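Local coordinates for glycoside hydrolase, GH17 family (Formosa sp. Hel1_33_131, PDB 6FCG), which probably hydrolyses internal linkages of laminarin, a beta-1,3-glucan storage polysaccharide of algae, as an endo-acting laminarinase, at residues Gly304-Ala309 with Cys347-Ala352. Residues are numbered along the deposited sequence; the frame is centred on the assembly and turned at random.
Sequences GETGWA and CFYFEA
Past the C-terminal end of strand 301-305 the backbone runs beside segment 347-352, which closes the TIM barrel between that strand and strand 50-53. The central link is main chain: Phe-350 N donates to Thr-306 O at 2.7 Å, nearly straight (168°), the donor standing above the carbonyl plane. Phe-350 swings its ring anti to its own backbone N, alongside the extended Glu-305 chain. The two point the same way, with CG of Glu-305 3.8 Å from Phe-350 CD1 and the carboxylate tilted 32° from the ring. A cis peptide, recurrent here in clan GH-A barrels, leads on to Glu-351, whose CB lies over the Phe-350 ring centre. Thr-306 works mainly through its backbone; its CG2 reaches SG of Cys-347 at 3.9 Å, while OG1 is hydrogen-bonded to Thr-242 O. Its carbonyl also lies over one face of Tyr-349, with Thr-306 O 3.4 Å from CD1. That ring runs along Gly-307, and OH of Tyr-349 accepts a weak hydrogen bond from Trp-308 N at 3.3 Å. An alanine at Tyr-349 would remove this ring and hydroxyl, and would probably leave the extended chain from Thr-306 to Trp-308 less firmly held. Glu-305, gripped by Arg-87, Tyr-89 and Tyr-243, sits where clan GH-A barrels carry their nucleophile, consistent with that role; its bridge to Arg-87 would favour the ionised form, and Phe-350 gives its aliphatic stem an apolar flank.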
loop_
_atom_site.group_PDB
_atom_site.type_symbol
_atom_site.label_atom_id
_atom_site.label_comp_id
_atom_site.label_asym_id
_atom_site.label_seq_id
_atom_site.Cartn_x
_atom_site.Cartn_y
_atom_site.Cartn_z
ATOM N N GLY A 304 -22.584 -9.427 31.302
ATOM C CA GLY A 304 -21.506 -8.944 32.142
ATOM C C GLY A 304 -20.616 -7.882 31.516
ATOM O O GLY A 304 -19.898 -7.184 32.244
ATOM N N GLU A 305 -20.585 -7.810 30.189
ATOM C CA GLU A 305 -19.749 -6.831 29.536
ATOM C C GLU A 305 -20.149 -6.653 28.077
ATOM O O GLU A 305 -20.218 -7.604 27.324
ATOM C CB GLU A 305 -18.250 -7.178 29.681
ATOM C CG GLU A 305 -17.328 -5.953 29.789
ATOM C CD GLU A 305 -15.844 -6.313 29.831
ATOM O OE1 GLU A 305 -15.122 -6.021 28.831
ATOM O OE2 GLU A 305 -15.375 -6.907 30.842
ATOM N N THR A 306 -20.413 -5.412 27.705
ATOM C CA THR A 306 -20.427 -4.996 26.306
ATOM C C THR A 306 -20.236 -3.479 26.267
ATOM O O THR A 306 -20.531 -2.797 27.242
ATOM C CB THR A 306 -21.712 -5.405 25.576
ATOM O OG1 THR A 306 -21.548 -5.169 24.174
ATOM C CG2 THR A 306 -22.923 -4.608 26.076
ATOM N N GLY A 307 -19.760 -2.964 25.148
ATOM C CA GLY A 307 -19.453 -1.552 25.028
ATOM C C GLY A 307 -19.030 -1.141 23.632
ATOM O O GLY A 307 -18.742 -1.972 22.792
ATOM N N TRP A 308 -19.011 0.164 23.395
ATOM C CA TRP A 308 -18.697 0.730 22.089
ATOM C C TRP A 308 -17.919 2.043 22.277
ATOM O O TRP A 308 -18.476 3.031 22.712
ATOM C CB TRP A 308 -20.010 0.977 21.347
ATOM C CG TRP A 308 -19.887 1.197 19.913
ATOM C CD1 TRP A 308 -19.411 2.325 19.290
ATOM C CD2 TRP A 308 -20.258 0.299 18.881
ATOM N NE1 TRP A 308 -19.464 2.174 17.932
ATOM C CE2 TRP A 308 -19.965 0.931 17.651
ATOM C CE3 TRP A 308 -20.796 -0.981 18.866
ATOM C CZ2 TRP A 308 -20.207 0.332 16.426
ATOM C CZ3 TRP A 308 -21.031 -1.586 17.653
ATOM C CH2 TRP A 308 -20.740 -0.927 16.444
ATOM N N ALA A 309 -16.629 2.034 21.952
ATOM C CA ALA A 309 -15.767 3.157 22.249
ATOM C C ALA A 309 -16.058 4.377 21.404
ATOM O O ALA A 309 -16.543 4.268 20.261
ATOM C CB ALA A 309 -14.330 2.737 22.109
ATOM N N CYS A 347 -27.246 -5.441 32.439
ATOM C CA CYS A 347 -26.141 -5.201 31.566
ATOM C C CYS A 347 -25.124 -4.320 32.284
ATOM O O CYS A 347 -25.368 -3.129 32.476
ATOM C CB CYS A 347 -26.591 -4.515 30.273
ATOM S SG CYS A 347 -25.168 -4.217 29.191
ATOM N N PHE A 348 -23.969 -4.900 32.614
ATOM C CA PHE A 348 -22.883 -4.163 33.240
ATOM C C PHE A 348 -22.125 -3.487 32.113
ATOM O O PHE A 348 -21.062 -3.932 31.714
ATOM C CB PHE A 348 -22.002 -5.106 34.048
ATOM C CG PHE A 348 -22.678 -5.653 35.296
ATOM C CD1 PHE A 348 -23.565 -6.721 35.223
ATOM C CD2 PHE A 348 -22.434 -5.082 36.538
ATOM C CE1 PHE A 348 -24.184 -7.191 36.362
ATOM C CE2 PHE A 348 -23.037 -5.562 37.671
ATOM C CZ PHE A 348 -23.914 -6.625 37.592
ATOM N N TYR A 349 -22.666 -2.380 31.615
ATOM C CA TYR A 349 -22.214 -1.808 30.374
ATOM C C TYR A 349 -20.779 -1.291 30.570
ATOM O O TYR A 349 -20.436 -0.730 31.637
ATOM C CB TYR A 349 -23.185 -0.700 29.905
ATOM C CG TYR A 349 -22.723 -0.050 28.604
ATOM C CD1 TYR A 349 -23.088 -0.570 27.408
ATOM C CD2 TYR A 349 -21.919 1.077 28.613
ATOM C CE1 TYR A 349 -22.664 -0.016 26.234
ATOM C CE2 TYR A 349 -21.478 1.638 27.447
ATOM C CZ TYR A 349 -21.875 1.086 26.255
ATOM O OH TYR A 349 -21.465 1.639 25.068
ATOM N N PHE A 350 -19.949 -1.460 29.547
ATOM C CA PHE A 350 -18.562 -1.020 29.604
ATOM C C PHE A 350 -18.362 0.321 28.877
ATOM O O PHE A 350 -18.475 0.376 27.626
ATOM C CB PHE A 350 -17.634 -2.077 29.022
ATOM C CG PHE A 350 -16.246 -1.941 29.516
ATOM C CD1 PHE A 350 -15.886 -2.516 30.714
ATOM C CD2 PHE A 350 -15.328 -1.150 28.854
ATOM C CE1 PHE A 350 -14.624 -2.337 31.248
ATOM C CE2 PHE A 350 -14.051 -0.965 29.383
ATOM C CZ PHE A 350 -13.703 -1.565 30.594
ATOM N N GLU A 351 -18.092 1.427 29.587
ATOM C CA GLU A 351 -17.855 1.506 31.042
ATOM C C GLU A 351 -18.315 2.891 31.549
ATOM O O GLU A 351 -18.725 3.744 30.753
ATOM C CB GLU A 351 -16.397 1.158 31.434
ATOM C CG GLU A 351 -15.353 2.231 31.211
ATOM C CD GLU A 351 -13.949 1.934 31.681
ATOM O OE1 GLU A 351 -13.673 1.773 32.888
ATOM O OE2 GLU A 351 -13.105 1.943 30.772
ATOM N N ALA A 352 -18.245 3.125 32.849
ATOM C CA ALA A 352 -18.675 4.417 33.392
ATOM C C ALA A 352 -17.805 5.573 32.911
ATOM O O ALA A 352 -18.316 6.512 32.284
ATOM C CB ALA A 352 -18.719 4.391 34.905
#